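Long-range contacts in tailspike protein (Acinetobacter phage vB_ApiP_P1, PDB 6E1R), which probably recognises and hydrolyses the capsular polysaccharide of Acinetobacter baumannii as the trimeric receptor-binding spike of the phage tail: residues L169-S174 with C198-S203; N249-Y254 with T274-F279; S298-F303 with F328-K333. All coordinates share one frame; numbering follows the deposited sequence.

Contact 1 (L169-S174 with C198-S203); sequences LMFKAS and CVFDRS
Phe171 and Phe200 lie side by side and point the same way, one rung above the other in a parallel beta ladder. Their planes are 26° apart and slid so far that the rings barely overlap, with CD2 of Phe171 over one face of Phe200, 3.7 Å from CE2. On the other face of the sheet the extended selenomethionine Met170 runs obliquely across Val199. Its CG sits anti to the backbone N (chi1 -173°), and the chain beyond carries CE to 3.7 Å from Val199 CG1 and on to OD2 of Asp201. Backbone bonds hold this register: Phe171 N donates to Val199 O, and Asp201 N to Phe171 O at 2.9 Å.

Where strand pairing ends, Ser203 OG takes over as acceptor for Ala173 N (3.1 Å). That hydroxyl is placed by Asp201, whose OD1 closes an Asx turn by accepting from Ser203 N at 2.8 Å on its anti lone pair, while the Ser203 hydroxyl donates to it from above the carboxylate plane.

Strand 142-146 pairs with the far edge of 169-173. Phe222 continues the aromatic stack beyond Phe200, and strands 151-155 and 178-184 cover Phe171, as befits successive coils of a parallel beta-helix.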
loop_
_atom_site.group_PDB
_atom_site.type_symbol
_atom_site.label_atom_id
_atom_site.label_comp_id
_atom_site.label_asym_id
_atom_site.label_seq_id
_atom_site.Cartn_x
_atom_site.Cartn_y
_atom_site.Cartn_z
ATOM N N LEU A 169 -0.152 -10.209 24.837
ATOM C CA LEU A 169 -0.148 -11.492 25.524
ATOM C C LEU A 169 0.748 -12.462 24.769
ATOM O O LEU A 169 0.810 -12.433 23.537
ATOM C CB LEU A 169 -1.564 -12.070 25.647
ATOM C CG LEU A 169 -2.530 -11.300 26.547
ATOM C CD1 LEU A 169 -3.933 -11.876 26.451
ATOM C CD2 LEU A 169 -2.040 -11.327 27.985
HETATM N N MSE A 170 1.441 -13.316 25.512
HETATM C CA MSE A 170 2.308 -14.319 24.909
HETATM C C MSE A 170 1.757 -15.713 25.173
HETATM O O MSE A 170 1.233 -15.986 26.250
HETATM C CB MSE A 170 3.732 -14.192 25.449
HETATM C CG MSE A 170 4.744 -15.086 24.760
HETATM SE SE MSE A 170 6.572 -14.635 25.260
HETATM C CE MSE A 170 7.527 -15.899 24.119
ATOM N N PHE A 171 1.867 -16.597 24.187
ATOM C CA PHE A 171 1.331 -17.948 24.285
ATOM C C PHE A 171 2.478 -18.941 24.177
ATOM O O PHE A 171 3.231 -18.921 23.198
ATOM C CB PHE A 171 0.285 -18.196 23.198
ATOM C CG PHE A 171 -0.844 -17.207 23.213
ATOM C CD1 PHE A 171 -1.947 -17.410 24.024
ATOM C CD2 PHE A 171 -0.795 -16.066 22.430
ATOM C CE1 PHE A 171 -2.988 -16.500 24.045
ATOM C CE2 PHE A 171 -1.832 -15.151 22.447
ATOM C CZ PHE A 171 -2.929 -15.369 23.256
ATOM N N LYS A 172 2.606 -19.807 25.181
ATOM C CA LYS A 172 3.666 -20.802 25.237
ATOM C C LYS A 172 3.055 -22.181 25.446
ATOM O O LYS A 172 1.842 -22.334 25.619
ATOM C CB LYS A 172 4.673 -20.490 26.353
ATOM C CG LYS A 172 5.328 -19.125 26.260
ATOM C CD LYS A 172 6.320 -18.929 27.395
ATOM C CE LYS A 172 7.038 -17.596 27.286
ATOM N NZ LYS A 172 8.000 -17.383 28.404
ATOM N N ALA A 173 3.919 -23.193 25.432
ATOM C CA ALA A 173 3.534 -24.569 25.707
ATOM C C ALA A 173 4.583 -25.191 26.616
ATOM O O ALA A 173 5.785 -25.015 26.397
ATOM C CB ALA A 173 3.394 -25.387 24.418
ATOM N N SER A 174 4.122 -25.913 27.641
ATOM C CA SER A 174 5.057 -26.543 28.569
ATOM C C SER A 174 5.862 -27.637 27.881
ATOM O O SER A 174 7.045 -27.831 28.185
ATOM C CB SER A 174 4.306 -27.105 29.775
ATOM O OG SER A 174 3.576 -28.266 29.420
ATOM N N CYS A 198 0.984 -9.430 20.207
ATOM C CA CYS A 198 0.945 -10.756 20.803
ATOM C C CYS A 198 2.089 -11.606 20.270
ATOM O O CYS A 198 2.407 -11.572 19.078
ATOM C CB CYS A 198 -0.397 -11.437 20.531
ATOM S SG CYS A 198 -1.807 -10.659 21.359
ATOM N N VAL A 199 2.710 -12.369 21.163
ATOM C CA VAL A 199 3.851 -13.208 20.829
ATOM C C VAL A 199 3.412 -14.663 20.888
ATOM O O VAL A 199 2.675 -15.065 21.796
ATOM C CB VAL A 199 5.037 -12.950 21.779
ATOM C CG1 VAL A 199 6.228 -13.817 21.403
ATOM C CG2 VAL A 199 5.415 -11.477 21.764
ATOM N N PHE A 200 3.856 -15.446 19.911
ATOM C CA PHE A 200 3.520 -16.861 19.812
ATOM C C PHE A 200 4.818 -17.653 19.878
ATOM O O PHE A 200 5.610 -17.641 18.929
ATOM C CB PHE A 200 2.743 -17.150 18.528
ATOM C CG PHE A 200 1.408 -16.459 18.468
ATOM C CD1 PHE A 200 1.315 -15.130 18.085
ATOM C CD2 PHE A 200 0.248 -17.137 18.806
ATOM C CE1 PHE A 200 0.088 -14.492 18.037
ATOM C CE2 PHE A 200 -0.981 -16.504 18.758
ATOM C CZ PHE A 200 -1.061 -15.180 18.372
ATOM N N ASP A 201 5.036 -18.328 21.004
ATOM C CA ASP A 201 6.282 -19.043 21.227
ATOM C C ASP A 201 6.390 -20.241 20.292
ATOM O O ASP A 201 5.395 -20.888 19.954
ATOM C CB ASP A 201 6.371 -19.496 22.687
ATOM C CG ASP A 201 7.773 -19.913 23.088
ATOM O OD1 ASP A 201 8.242 -20.964 22.607
ATOM O OD2 ASP A 201 8.407 -19.184 23.881
ATOM N N ARG A 202 7.624 -20.534 19.875
ATOM C CA ARG A 202 7.867 -21.640 18.959
ATOM C C ARG A 202 7.613 -22.997 19.598
ATOM O O ARG A 202 7.562 -24.002 18.880
ATOM C CB ARG A 202 9.304 -21.578 18.438
ATOM C CG ARG A 202 9.450 -21.876 16.958
ATOM C CD ARG A 202 10.914 -22.020 16.585
ATOM N NE ARG A 202 11.742 -20.985 17.200
ATOM C CZ ARG A 202 13.046 -21.109 17.427
ATOM N NH1 ARG A 202 13.678 -22.227 17.094
ATOM N NH2 ARG A 202 13.721 -20.117 17.991
ATOM N N SER A 203 7.455 -23.050 20.923
ATOM C CA SER A 203 7.115 -24.299 21.591
ATOM C C SER A 203 5.729 -24.794 21.206
ATOM O O SER A 203 5.458 -25.995 21.317
ATOM C CB SER A 203 7.204 -24.123 23.108
ATOM O OG SER A 203 6.416 -23.028 23.543
#

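Contact 2 (N249-Y254 with T274-F279); sequences NANTFY and TQWHFF
From Asn249 facing Thr274 to Tyr254 facing Phe279, the two segments run parallel in unbroken register, the axes of strands 251-254 and 276-278 approaching to 4.9 Å at 7° from parallel, with backbone bonds such as Asn251 N to Gln275 O and Phe253 N to His277 O. The register brings aromatic rings level in two places, Phe253 with Phe278 and Tyr254 with Phe279. In both pairs the near-parallel rings are slid so far that they barely overlap. Phe253 and Phe278 have planes 11° apart, and CE2 of Phe278 lies over the Phe253 face, 3.4 Å from CD1. On the opposite face of the sheet the centroids of Tyr254 and Phe279 are 5.1 Å apart, and CG2 of Thr252 reaches the edge of the Phe279 ring.

Next to Phe253, Asn251 stands over the indole of Trp276. Its amide is nearly perpendicular to the ring (87°), with ND2 3.0 Å above the plane toward the rim and CB making a CH-pi contact over the six-membered ring. The CE1 edge of Phe253 meets CE3 of the same indole, whose NE1 bonds to Pro248 O. Asn249 OD1 accepts from Thr274 N (3.1 Å). Within 274-279, His277 NE2 donates to Gln275 OE1, which lies in the imidazole plane, while the nitrogen stands well above the plane of the carboxamide.

Thr252 OG1, Thr274 OG1 and Gln275 OE1 look outward, to Asn255, Tyr307 and Gly306 of the second subunit. Phe217 stacks on Phe253, and Trp269, from strand 267-270, stacks on Trp276. The face of Asn251, Phe253, Trp276 and Phe278 thus packs against strands 235-239 and 267-270 inside the coil, whereas that of Thr252 and Tyr254 mixes hydrogen bonds to the second subunit with aromatic packing on the third: the two faces separate coil interior from trimer interface.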
loop_
_atom_site.group_PDB
_atom_site.type_symbol
_atom_site.label_atom_id
_atom_site.label_comp_id
_atom_site.label_asym_id
_atom_site.label_seq_id
_atom_site.Cartn_x
_atom_site.Cartn_y
_atom_site.Cartn_z
ATOM N N ASN A 249 -11.490 -15.102 5.898
ATOM C CA ASN A 249 -11.453 -13.893 5.088
ATOM C C ASN A 249 -10.900 -12.714 5.880
ATOM O O ASN A 249 -10.906 -12.707 7.112
ATOM C CB ASN A 249 -12.854 -13.532 4.576
ATOM C CG ASN A 249 -13.526 -14.676 3.848
ATOM O OD1 ASN A 249 -12.865 -15.528 3.256
ATOM N ND2 ASN A 249 -14.853 -14.698 3.885
ATOM N N ALA A 250 -10.400 -11.718 5.145
ATOM C CA ALA A 250 -10.140 -10.375 5.672
ATOM C C ALA A 250 -9.183 -10.395 6.866
ATOM O O ALA A 250 -9.490 -9.902 7.952
ATOM C CB ALA A 250 -11.454 -9.681 6.041
ATOM N N ASN A 251 -8.001 -10.961 6.647
ATOM C CA ASN A 251 -6.977 -11.051 7.683
ATOM C C ASN A 251 -5.747 -10.278 7.225
ATOM O O ASN A 251 -5.097 -10.659 6.246
ATOM C CB ASN A 251 -6.654 -12.512 7.986
ATOM C CG ASN A 251 -7.855 -13.264 8.533
ATOM O OD1 ASN A 251 -8.602 -12.742 9.361
ATOM N ND2 ASN A 251 -8.062 -14.481 8.052
ATOM N N THR A 252 -5.429 -9.196 7.935
ATOM C CA THR A 252 -4.341 -8.296 7.577
ATOM C C THR A 252 -3.263 -8.315 8.651
ATOM O O THR A 252 -3.562 -8.382 9.849
ATOM C CB THR A 252 -4.847 -6.861 7.377
ATOM O OG1 THR A 252 -6.201 -6.888 6.907
ATOM C CG2 THR A 252 -3.972 -6.113 6.386
ATOM N N PHE A 253 -2.008 -8.247 8.214
ATOM C CA PHE A 253 -0.850 -8.335 9.094
ATOM C C PHE A 253 0.017 -7.101 8.896
ATOM O O PHE A 253 0.444 -6.812 7.772
ATOM C CB PHE A 253 -0.050 -9.608 8.813
ATOM C CG PHE A 253 -0.848 -10.871 8.977
ATOM C CD1 PHE A 253 -1.710 -11.301 7.978
ATOM C CD2 PHE A 253 -0.738 -11.626 10.129
ATOM C CE1 PHE A 253 -2.445 -12.461 8.128
ATOM C CE2 PHE A 253 -1.469 -12.786 10.285
ATOM C CZ PHE A 253 -2.324 -13.204 9.283
ATOM N N TYR A 254 0.281 -6.382 9.985
ATOM C CA TYR A 254 1.109 -5.181 9.963
ATOM C C TYR A 254 2.355 -5.422 10.802
ATOM O O TYR A 254 2.253 -5.661 12.010
ATOM C CB TYR A 254 0.339 -3.971 10.496
ATOM C CG TYR A 254 -0.908 -3.618 9.715
ATOM C CD1 TYR A 254 -0.902 -2.581 8.790
ATOM C CD2 TYR A 254 -2.095 -4.312 9.913
ATOM C CE1 TYR A 254 -2.042 -2.250 8.081
ATOM C CE2 TYR A 254 -3.237 -3.989 9.208
ATOM C CZ TYR A 254 -3.205 -2.958 8.294
ATOM O OH TYR A 254 -4.343 -2.634 7.591
ATOM N N THR A 274 -10.495 -15.208 1.344
ATOM C CA THR A 274 -10.187 -13.999 0.596
ATOM C C THR A 274 -9.487 -12.963 1.467
ATOM O O THR A 274 -9.703 -12.890 2.679
ATOM C CB THR A 274 -11.463 -13.385 0.007
ATOM O OG1 THR A 274 -12.394 -13.107 1.061
ATOM C CG2 THR A 274 -12.106 -14.341 -0.980
ATOM N N GLN A 275 -8.635 -12.166 0.819
ATOM C CA GLN A 275 -8.053 -10.949 1.388
ATOM C C GLN A 275 -7.179 -11.261 2.608
ATOM O O GLN A 275 -7.526 -10.991 3.759
ATOM C CB GLN A 275 -9.153 -9.936 1.727
ATOM C CG GLN A 275 -9.920 -9.437 0.512
ATOM C CD GLN A 275 -9.094 -8.517 -0.364
ATOM O OE1 GLN A 275 -8.387 -7.639 0.133
ATOM N NE2 GLN A 275 -9.177 -8.713 -1.675
ATOM N N TRP A 276 -6.019 -11.840 2.309
ATOM C CA TRP A 276 -4.924 -11.995 3.262
ATOM C C TRP A 276 -3.769 -11.139 2.753
ATOM O O TRP A 276 -3.149 -11.470 1.736
ATOM C CB TRP A 276 -4.497 -13.456 3.392
ATOM C CG TRP A 276 -5.463 -14.360 4.106
ATOM C CD1 TRP A 276 -6.751 -14.633 3.747
ATOM C CD2 TRP A 276 -5.200 -15.143 5.278
ATOM N NE1 TRP A 276 -7.311 -15.524 4.632
ATOM C CE2 TRP A 276 -6.379 -15.853 5.581
ATOM C CE3 TRP A 276 -4.084 -15.305 6.106
ATOM C CZ2 TRP A 276 -6.473 -16.713 6.674
ATOM C CZ3 TRP A 276 -4.180 -16.158 7.192
ATOM C CH2 TRP A 276 -5.367 -16.850 7.466
ATOM N N HIS A 277 -3.481 -10.040 3.447
ATOM C CA HIS A 277 -2.459 -9.101 3.011
ATOM C C HIS A 277 -1.446 -8.874 4.125
ATOM O O HIS A 277 -1.752 -9.035 5.308
ATOM C CB HIS A 277 -3.077 -7.770 2.571
ATOM C CG HIS A 277 -4.069 -7.908 1.459
ATOM N ND1 HIS A 277 -3.743 -8.450 0.234
ATOM C CD2 HIS A 277 -5.382 -7.582 1.388
ATOM C CE1 HIS A 277 -4.809 -8.450 -0.544
ATOM N NE2 HIS A 277 -5.817 -7.928 0.132
ATOM N N PHE A 278 -0.231 -8.494 3.728
ATOM C CA PHE A 278 0.907 -8.380 4.636
ATOM C C PHE A 278 1.609 -7.051 4.392
ATOM O O PHE A 278 2.264 -6.870 3.360
ATOM C CB PHE A 278 1.875 -9.549 4.446
ATOM C CG PHE A 278 1.242 -10.897 4.648
ATOM C CD1 PHE A 278 0.581 -11.534 3.611
ATOM C CD2 PHE A 278 1.314 -11.530 5.877
ATOM C CE1 PHE A 278 -0.003 -12.772 3.799
ATOM C CE2 PHE A 278 0.736 -12.770 6.071
ATOM C CZ PHE A 278 0.075 -13.391 5.031
ATOM N N PHE A 279 1.479 -6.125 5.341
ATOM C CA PHE A 279 2.103 -4.808 5.253
ATOM C C PHE A 279 3.383 -4.809 6.080
ATOM O O PHE A 279 3.333 -4.910 7.311
ATOM C CB PHE A 279 1.147 -3.719 5.737
ATOM C CG PHE A 279 -0.014 -3.473 4.818
ATOM C CD1 PHE A 279 -1.165 -4.237 4.914
ATOM C CD2 PHE A 279 0.044 -2.475 3.859
ATOM C CE1 PHE A 279 -2.237 -4.010 4.070
ATOM C CE2 PHE A 279 -1.023 -2.245 3.012
ATOM C CZ PHE A 279 -2.165 -3.013 3.118
HETATM O O HOH W 1 -7.953 -7.702 4.131
#

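Contact 3 (S298-F303 with F328-K333); sequences SSPIMF and FVPLIK
Val329 packs against Pro300 and Ile301: its CG1 lies 3.8 Å from Pro300 CA, and its CG2, anti to the carbonyl carbon, meets the CD1 tip of Ile301 at 4.1 Å, the two side chains crossing at about a right angle. The rings of Pro300 and Pro330 approach through CD and CG, 3.9 Å apart. Further on, CB of Ile301 touches CG1 of Ile332, and the ring edge of Phe303 faces CG2 of Ile332.

Backbone hydrogen bonds form a short parallel ladder, its strand axes 9° apart. Ile301 N donates to Leu331 O, Lys333 N to Ile301 O, and Phe303 N to Lys333 O at 2.8 Å. At the loop end, Ser299 N makes a weak bond to Phe328 O (3.3 Å).

Polar and charged ends turn elsewhere. Pairing of the two residues sets CB of Lys333 4.2 Å from CG of selenomethionine Met302. From a CG anti to the backbone N (chi1 -176°), the extended lysine chain then carries NZ away to a salt bridge with OE2 of Glu361 of the second subunit. Ser299 OG bonds to His338 of that subunit.

Strands 293-297 and 316-320 pack on the isoleucine side. Strand 273-278 lies beyond 301-304, where Phe278 meets Phe303, and strand 357-361 pairs with the edge of 331-338 away from 301-304, so the contact is one step within a longer run of beta-helical coils.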
loop_
_atom_site.group_PDB
_atom_site.type_symbol
_atom_site.label_atom_id
_atom_site.label_comp_id
_atom_site.label_asym_id
_atom_site.label_seq_id
_atom_site.Cartn_x
_atom_site.Cartn_y
_atom_site.Cartn_z
ATOM N N SER A 298 -8.866 -17.455 -2.862
ATOM C CA SER A 298 -9.301 -16.592 -3.948
ATOM C C SER A 298 -9.028 -15.153 -3.528
ATOM O O SER A 298 -8.607 -14.890 -2.397
ATOM C CB SER A 298 -10.781 -16.806 -4.298
ATOM O OG SER A 298 -11.621 -16.522 -3.197
ATOM N N SER A 299 -9.247 -14.218 -4.461
ATOM C CA SER A 299 -8.939 -12.798 -4.297
ATOM C C SER A 299 -7.425 -12.601 -4.230
ATOM O O SER A 299 -6.685 -13.559 -3.974
ATOM C CB SER A 299 -9.629 -12.217 -3.056
ATOM O OG SER A 299 -10.974 -11.876 -3.337
ATOM N N PRO A 300 -6.924 -11.388 -4.461
ATOM C CA PRO A 300 -5.473 -11.187 -4.502
ATOM C C PRO A 300 -4.816 -11.322 -3.137
ATOM O O PRO A 300 -5.450 -11.212 -2.085
ATOM C CB PRO A 300 -5.331 -9.758 -5.035
ATOM C CG PRO A 300 -6.600 -9.103 -4.639
ATOM C CD PRO A 300 -7.647 -10.155 -4.817
ATOM N N ILE A 301 -3.510 -11.572 -3.179
ATOM C CA ILE A 301 -2.655 -11.614 -1.999
ATOM C C ILE A 301 -1.518 -10.629 -2.233
ATOM O O ILE A 301 -0.772 -10.760 -3.211
ATOM C CB ILE A 301 -2.112 -13.025 -1.728
ATOM C CG1 ILE A 301 -3.264 -14.022 -1.584
ATOM C CG2 ILE A 301 -1.233 -13.029 -0.486
ATOM C CD1 ILE A 301 -2.809 -15.459 -1.459
HETATM N N MSE A 302 -1.389 -9.645 -1.350
HETATM C CA MSE A 302 -0.406 -8.586 -1.556
HETATM C C MSE A 302 0.584 -8.447 -0.405
HETATM O O MSE A 302 0.222 -8.572 0.764
HETATM C CB MSE A 302 -1.111 -7.249 -1.779
HETATM C CG MSE A 302 -2.070 -7.240 -2.951
HETATM SE SE MSE A 302 -2.899 -5.496 -3.180
HETATM C CE MSE A 302 -3.562 -5.235 -1.364
ATOM N N PHE A 303 1.839 -8.180 -0.756
ATOM C CA PHE A 303 2.897 -7.886 0.206
ATOM C C PHE A 303 3.358 -6.457 -0.041
ATOM O O PHE A 303 4.044 -6.184 -1.032
ATOM C CB PHE A 303 4.061 -8.868 0.072
ATOM C CG PHE A 303 3.686 -10.298 0.332
ATOM C CD1 PHE A 303 3.193 -11.096 -0.687
ATOM C CD2 PHE A 303 3.829 -10.846 1.597
ATOM C CE1 PHE A 303 2.850 -12.410 -0.452
ATOM C CE2 PHE A 303 3.487 -12.162 1.840
ATOM C CZ PHE A 303 2.996 -12.944 0.815
ATOM N N PHE A 328 -10.005 -18.510 -7.545
ATOM C CA PHE A 328 -8.560 -18.430 -7.699
ATOM C C PHE A 328 -8.074 -17.066 -7.238
ATOM O O PHE A 328 -8.852 -16.118 -7.104
ATOM C CB PHE A 328 -8.135 -18.677 -9.152
ATOM C CG PHE A 328 -8.657 -17.655 -10.121
ATOM C CD1 PHE A 328 -7.901 -16.538 -10.449
ATOM C CD2 PHE A 328 -9.903 -17.809 -10.709
ATOM C CE1 PHE A 328 -8.380 -15.596 -11.341
ATOM C CE2 PHE A 328 -10.386 -16.870 -11.603
ATOM C CZ PHE A 328 -9.623 -15.764 -11.919
ATOM N N VAL A 329 -6.769 -16.985 -7.006
ATOM C CA VAL A 329 -6.099 -15.716 -6.741
ATOM C C VAL A 329 -5.796 -15.082 -8.093
ATOM O O VAL A 329 -5.143 -15.713 -8.936
ATOM C CB VAL A 329 -4.824 -15.916 -5.909
ATOM C CG1 VAL A 329 -4.119 -14.589 -5.682
ATOM C CG2 VAL A 329 -5.156 -16.583 -4.582
ATOM N N PRO A 330 -6.268 -13.869 -8.364
ATOM C CA PRO A 330 -5.966 -13.239 -9.656
ATOM C C PRO A 330 -4.564 -12.659 -9.698
ATOM O O PRO A 330 -3.923 -12.639 -10.754
ATOM C CB PRO A 330 -7.034 -12.145 -9.768
ATOM C CG PRO A 330 -7.335 -11.786 -8.353
ATOM C CD PRO A 330 -7.210 -13.067 -7.565
ATOM N N LEU A 331 -4.079 -12.181 -8.553
ATOM C CA LEU A 331 -2.815 -11.464 -8.501
ATOM C C LEU A 331 -2.132 -11.695 -7.163
ATOM O O LEU A 331 -2.775 -11.643 -6.111
ATOM C CB LEU A 331 -3.028 -9.962 -8.720
ATOM C CG LEU A 331 -1.825 -9.062 -8.442
ATOM C CD1 LEU A 331 -0.691 -9.386 -9.398
ATOM C CD2 LEU A 331 -2.216 -7.595 -8.538
ATOM N N ILE A 332 -0.828 -11.949 -7.212
ATOM C CA ILE A 332 0.031 -11.942 -6.035
ATOM C C ILE A 332 1.084 -10.870 -6.275
ATOM O O ILE A 332 1.962 -11.034 -7.132
ATOM C CB ILE A 332 0.676 -13.307 -5.771
ATOM C CG1 ILE A 332 -0.398 -14.354 -5.468
ATOM C CG2 ILE A 332 1.668 -13.210 -4.619
ATOM C CD1 ILE A 332 0.159 -15.728 -5.161
ATOM N N LYS A 333 0.998 -9.772 -5.528
ATOM C CA LYS A 333 1.864 -8.619 -5.729
ATOM C C LYS A 333 2.920 -8.563 -4.636
ATOM O O LYS A 333 2.591 -8.596 -3.445
ATOM C CB LYS A 333 1.058 -7.319 -5.748
ATOM C CG LYS A 333 1.905 -6.091 -6.045
ATOM C CD LYS A 333 1.057 -4.843 -6.219
ATOM C CE LYS A 333 1.914 -3.657 -6.645
ATOM N NZ LYS A 333 1.116 -2.409 -6.801
#

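In the fold
The three contacts follow one another along the chain, and each is a parallel pairing between beta-helix coils. Contact 1 stands apart: it lies on a different face of the coil from contact 2, its centre is about 22 Å from that of contact 2 and about 30 Å from that of contact 3, and its segments touch no other subunit. Contacts 2 and 3 are neighbours, with centres about 11 Å apart. They probably join by hydrogen bonds, from Phe278 N to Met302 O at 3.0 Å and between His277 ND1 and Met302 N at 3.1 Å. Both face the second subunit. A bound sodium ion lies about 4 Å from the side chain of Asn249.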